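Local coordinates for protein peptidase S8 and S53, subtilisin, kexin, sedolisin (Mycobacterium smegmatis, PDB 4KG7) that probably cleaves peptide bonds as a subtilisin-fold serine protease, the mycosin MycP3, of the ESX-3 type VII secretion system, at residues A[70-75]-A[166-171]; A[346-351]-A[366-371]. One frame throughout, in Å; residues are numbered along the deposited sequence.

Interaction 1: A[70-75]-A[166-171]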
loop_
_atom_site.group_PDB
_atom_site.type_symbol
_atom_site.label_atom_id
_atom_site.label_comp_id
_atom_site.label_asym_id
_atom_site.label_seq_id
_atom_site.Cartn_x
_atom_site.Cartn_y
_atom_site.Cartn_z
ATOM N N ALA A 70 5.120 -8.537 2.675
ATOM C CA ALA A 70 5.802 -7.501 3.463
ATOM C C ALA A 70 4.931 -6.260 3.532
ATOM O O ALA A 70 4.434 -5.814 2.513
ATOM C CB ALA A 70 7.140 -7.143 2.845
ATOM N N VAL A 71 4.794 -5.701 4.732
ATOM C CA VAL A 71 4.039 -4.476 4.983
ATOM C C VAL A 71 5.089 -3.418 5.325
ATOM O O VAL A 71 5.666 -3.437 6.414
ATOM C CB VAL A 71 3.035 -4.726 6.130
ATOM C CG1 VAL A 71 2.302 -3.440 6.497
ATOM C CG2 VAL A 71 2.046 -5.802 5.735
ATOM N N ILE A 72 5.369 -2.559 4.351
ATOM C CA ILE A 72 6.320 -1.466 4.489
ATOM C C ILE A 72 5.485 -0.280 4.903
ATOM O O ILE A 72 4.760 0.252 4.105
ATOM C CB ILE A 72 7.083 -1.249 3.175
ATOM C CG1 ILE A 72 7.865 -2.526 2.811
ATOM C CG2 ILE A 72 7.970 -0.035 3.289
ATOM C CD1 ILE A 72 8.711 -2.365 1.560
ATOM N N ASP A 73 5.520 0.077 6.192
ATOM C CA ASP A 73 4.495 0.981 6.723
ATOM C C ASP A 73 4.966 1.584 8.043
ATOM O O ASP A 73 6.157 1.783 8.250
ATOM C CB ASP A 73 3.177 0.217 6.849
ATOM C CG ASP A 73 1.961 1.078 6.621
ATOM O OD1 ASP A 73 1.689 1.913 7.488
ATOM O OD2 ASP A 73 1.230 0.917 5.598
ATOM N N THR A 74 4.018 1.922 8.912
ATOM C CA THR A 74 4.308 2.548 10.197
ATOM C C THR A 74 4.542 1.519 11.334
ATOM O O THR A 74 4.483 1.878 12.515
ATOM C CB THR A 74 3.164 3.481 10.648
ATOM O OG1 THR A 74 2.001 2.710 10.987
ATOM C CG2 THR A 74 2.805 4.548 9.591
ATOM N N GLY A 75 4.834 0.256 10.989
ATOM C CA GLY A 75 4.894 -0.804 11.989
ATOM C C GLY A 75 3.550 -1.491 12.108
ATOM O O GLY A 75 2.500 -0.934 11.706
ATOM N N VAL A 166 14.344 -3.582 -0.884
ATOM C CA VAL A 166 15.365 -4.605 -1.001
ATOM C C VAL A 166 15.295 -5.560 0.181
ATOM O O VAL A 166 15.378 -6.771 0.003
ATOM C CB VAL A 166 16.747 -3.974 -1.102
ATOM C CG1 VAL A 166 17.809 -5.059 -0.980
ATOM C CG2 VAL A 166 16.844 -3.223 -2.415
ATOM N N ARG A 167 15.171 -5.023 1.393
ATOM C CA ARG A 167 15.086 -5.875 2.590
ATOM C C ARG A 167 13.886 -6.826 2.528
ATOM O O ARG A 167 14.029 -8.011 2.771
ATOM C CB ARG A 167 15.014 -4.987 3.827
ATOM C CG ARG A 167 15.102 -5.715 5.145
ATOM C CD ARG A 167 14.985 -4.714 6.285
ATOM N NE ARG A 167 15.305 -5.353 7.570
ATOM C CZ ARG A 167 16.539 -5.650 8.008
ATOM N NH1 ARG A 167 17.620 -5.275 7.323
ATOM N NH2 ARG A 167 16.706 -6.243 9.202
ATOM N N ALA A 168 12.730 -6.309 2.134
ATOM C CA ALA A 168 11.530 -7.128 2.011
ATOM C C ALA A 168 11.749 -8.260 1.014
ATOM O O ALA A 168 11.406 -9.398 1.272
ATOM C CB ALA A 168 10.366 -6.278 1.572
ATOM N N ALA A 169 12.272 -7.921 -0.155
ATOM C CA ALA A 169 12.511 -8.929 -1.203
ATOM C C ALA A 169 13.476 -9.969 -0.722
ATOM O O ALA A 169 13.247 -11.172 -0.913
ATOM C CB ALA A 169 13.029 -8.269 -2.477
ATOM N N ASP A 170 14.561 -9.538 -0.088
ATOM C CA ASP A 170 15.585 -10.481 0.366
ATOM C C ASP A 170 15.115 -11.347 1.504
ATOM O O ASP A 170 15.642 -12.445 1.675
ATOM C CB ASP A 170 16.872 -9.749 0.724
ATOM C CG ASP A 170 17.610 -9.288 -0.483
ATOM O OD1 ASP A 170 17.246 -9.693 -1.617
ATOM O OD2 ASP A 170 18.585 -8.526 -0.320
ATOM N N MET A 171 14.141 -10.869 2.277
ATOM C CA MET A 171 13.477 -11.691 3.316
ATOM C C MET A 171 12.456 -12.702 2.758
ATOM O O MET A 171 11.865 -13.472 3.533
ATOM C CB MET A 171 12.823 -10.800 4.372
ATOM C CG MET A 171 13.834 -10.092 5.262
ATOM S SD MET A 171 13.025 -9.059 6.491
ATOM C CE MET A 171 12.501 -10.290 7.671
#
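A70 and A168 meet methyl to methyl, their CB atoms 3.6 Å apart, and both CB atoms point into the interface. With two side chains this short, strand and helix come close together: the CA atoms of A70 and A168 are only 5.9 Å apart. I72, two residues along the strand, puts its CB on the same side. Its outer branch is extended, with CD1 anti to CA (chi2 -177°), and the CD1 end rests 4.2 Å from A168 CB. Within 166-171, A168 is the one residue touched, and it is met by two residues from one face of the strand; the chemistry across the contact is purely apolar.

V71, between them, points the other way, onto V108 and I112 of helix 104-113. At the strand's C-terminal end lies D73, the predicted charge-relay aspartate. Its OD1 accepts a hydrogen bond from T74 N at 2.7 Å through the anti lone pair, with an N-H...O angle of 149°, and also bonds H104 ND1; two donors thus grip OD1, which probably limits the carboxylate's rotation.

Strand 68-73 runs inside the parallel sheet of the subtilisin fold, between strands 129-134 and 175-178, and is hydrogen-bonded to both. Helix 150-170 packs on one side of it, with A168 also touching I133, while helix 104-113 packs on the other; V166 and A169 point away from the strand and touch helix 193-205.

Interaction 2: A[346-351]-A[366-371]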
loop_
_atom_site.group_PDB
_atom_site.type_symbol
_atom_site.label_atom_id
_atom_site.label_comp_id
_atom_site.label_asym_id
_atom_site.label_seq_id
_atom_site.Cartn_x
_atom_site.Cartn_y
_atom_site.Cartn_z
ATOM N N HIS A 346 -0.780 -9.136 -14.407
ATOM C CA HIS A 346 -1.641 -9.260 -15.584
ATOM C C HIS A 346 -2.976 -9.905 -15.228
ATOM O O HIS A 346 -4.037 -9.462 -15.662
ATOM C CB HIS A 346 -0.914 -10.091 -16.655
ATOM C CG HIS A 346 -1.720 -10.337 -17.893
ATOM N ND1 HIS A 346 -1.803 -9.429 -18.929
ATOM C CD2 HIS A 346 -2.481 -11.391 -18.256
ATOM C CE1 HIS A 346 -2.555 -9.934 -19.888
ATOM N NE2 HIS A 346 -3.008 -11.105 -19.491
ATOM N N ARG A 347 -2.935 -10.949 -14.432
ATOM C CA ARG A 347 -4.144 -11.637 -14.024
ATOM C C ARG A 347 -5.058 -10.693 -13.212
ATOM O O ARG A 347 -6.279 -10.700 -13.353
ATOM C CB ARG A 347 -3.718 -12.860 -13.228
ATOM C CG ARG A 347 -4.816 -13.700 -12.643
ATOM C CD ARG A 347 -4.241 -15.023 -12.166
ATOM N NE ARG A 347 -4.067 -15.978 -13.258
ATOM C CZ ARG A 347 -4.986 -16.846 -13.678
ATOM N NH1 ARG A 347 -6.198 -16.901 -13.119
ATOM N NH2 ARG A 347 -4.691 -17.652 -14.686
ATOM N N LEU A 348 -4.456 -9.909 -12.315
ATOM C CA LEU A 348 -5.237 -9.003 -11.486
ATOM C C LEU A 348 -5.883 -7.935 -12.345
ATOM O O LEU A 348 -7.073 -7.596 -12.171
ATOM C CB LEU A 348 -4.335 -8.375 -10.441
ATOM C CG LEU A 348 -3.851 -9.320 -9.333
ATOM C CD1 LEU A 348 -2.836 -8.624 -8.469
ATOM C CD2 LEU A 348 -5.003 -9.825 -8.479
ATOM N N THR A 349 -5.107 -7.340 -13.245
ATOM C CA THR A 349 -5.654 -6.227 -14.028
ATOM C C THR A 349 -6.607 -6.704 -15.126
ATOM O O THR A 349 -7.622 -6.073 -15.374
ATOM C CB THR A 349 -4.575 -5.324 -14.630
ATOM O OG1 THR A 349 -3.737 -6.095 -15.508
ATOM C CG2 THR A 349 -3.731 -4.679 -13.568
ATOM N N THR A 350 -6.306 -7.815 -15.776
ATOM C CA THR A 350 -7.143 -8.251 -16.907
ATOM C C THR A 350 -8.500 -8.760 -16.438
ATOM O O THR A 350 -9.456 -8.798 -17.225
ATOM C CB THR A 350 -6.429 -9.334 -17.735
ATOM O OG1 THR A 350 -6.275 -10.513 -16.967
ATOM C CG2 THR A 350 -5.105 -8.866 -18.180
ATOM N N THR A 351 -8.613 -9.108 -15.154
ATOM C CA THR A 351 -9.886 -9.608 -14.597
ATOM C C THR A 351 -10.618 -8.589 -13.728
ATOM O O THR A 351 -11.664 -8.894 -13.173
ATOM C CB THR A 351 -9.699 -10.897 -13.761
ATOM O OG1 THR A 351 -8.877 -10.640 -12.606
ATOM C CG2 THR A 351 -9.067 -12.002 -14.597
ATOM N N GLY A 366 -9.972 -0.828 -12.967
ATOM C CA GLY A 366 -11.199 -0.887 -12.157
ATOM C C GLY A 366 -11.024 -1.724 -10.913
ATOM O O GLY A 366 -9.905 -2.172 -10.588
ATOM N N MET A 367 -12.127 -1.957 -10.202
ATOM C CA MET A 367 -12.066 -2.682 -8.932
ATOM C C MET A 367 -11.587 -4.113 -9.159
ATOM O O MET A 367 -12.083 -4.835 -10.027
ATOM C CB MET A 367 -13.417 -2.706 -8.200
ATOM C CG MET A 367 -13.352 -3.282 -6.779
ATOM S SD MET A 367 -14.940 -3.002 -5.982
ATOM C CE MET A 367 -16.128 -3.793 -7.047
ATOM N N VAL A 368 -10.617 -4.513 -8.355
ATOM C CA VAL A 368 -10.116 -5.879 -8.365
ATOM C C VAL A 368 -11.266 -6.843 -8.153
ATOM O O VAL A 368 -12.228 -6.555 -7.411
ATOM C CB VAL A 368 -9.018 -6.042 -7.279
ATOM C CG1 VAL A 368 -9.560 -5.882 -5.861
ATOM C CG2 VAL A 368 -8.228 -7.328 -7.432
ATOM N N ASP A 369 -11.169 -7.998 -8.804
ATOM C CA ASP A 369 -12.225 -9.006 -8.750
ATOM C C ASP A 369 -11.566 -10.325 -8.370
ATOM O O ASP A 369 -11.107 -11.066 -9.249
ATOM C CB ASP A 369 -12.966 -9.106 -10.082
ATOM C CG ASP A 369 -14.165 -10.038 -10.033
ATOM O OD1 ASP A 369 -14.185 -10.995 -9.212
ATOM O OD2 ASP A 369 -15.074 -9.853 -10.882
ATOM N N PRO A 370 -11.496 -10.610 -7.056
ATOM C CA PRO A 370 -10.743 -11.758 -6.601
ATOM C C PRO A 370 -11.179 -13.099 -7.189
ATOM O O PRO A 370 -10.336 -13.882 -7.605
ATOM C CB PRO A 370 -10.947 -11.734 -5.081
ATOM C CG PRO A 370 -11.159 -10.319 -4.780
ATOM C CD PRO A 370 -11.908 -9.747 -5.928
ATOM N N VAL A 371 -12.479 -13.367 -7.262
ATOM C CA VAL A 371 -12.936 -14.657 -7.783
ATOM C C VAL A 371 -12.578 -14.799 -9.264
ATOM O O VAL A 371 -12.123 -15.851 -9.719
ATOM C CB VAL A 371 -14.432 -14.886 -7.519
ATOM C CG1 VAL A 371 -14.930 -16.069 -8.307
ATOM C CG2 VAL A 371 -14.687 -15.060 -6.025
HETATM O O HOH W 1 -9.109 -8.677 -10.582
HETATM O O HOH W 2 -14.343 -8.846 -13.324
#
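L348 meets V368, and T351 meets D369, where the end of one helix passes the start of another. R347 takes part indirectly: its side chain bonds the carbonyls of A373 and W376, while its own carbonyl O accepts from T351 OG1 at 2.7 Å, with the donor in the carbonyl plane. L348 leaves the helix obliquely and only its end nears V368, CD2 standing 4.2 Å from V368 CG2; both side chains also touch V328 of helix 318-335 and I283 of strand 281-286. L348 O receives a bond from a water that also donates to T351 OG1 and accepts from D369 N, each at 2.8 Å. In this C-terminal part of the subtilisin fold, the end of helix 341-350 thus faces the start of helix 370-375, where D369 is the N-cap and its OD1 takes a bond from the N of A372. T351 follows the last helical turn. Its OG1 lies between backbone N and carbonyl carbon (chi1 64°), which lets it bond R347 O and the first water together. Beyond it, T351 O lies 3.4 Å from D369 CB, and a second water donates to both T351 O and D369 OD2, at 2.7 Å each.

Interaction 1 lies deeper, its centre about 11 Å from the centre of the chain, against about 17 Å for that of interaction 2, and its three touching residues are all buried; in 346-351 with 366-371 two of the four are partly exposed. The chemistry differs accordingly. Strand and helix meet through aliphatic carbon alone in interaction 1, whereas interaction 2 adds two bridging waters to one apolar pair, joining a helix end to a helix start. The contacts share no helix or strand, but strands 68-73 and 281-286 belong to the same parallel sheet: the first is internal, the second, touched by L348 and V368, is outermost. Their nearest atoms stay about 13 Å apart, and interaction 1 alone includes a predicted charge-relay residue.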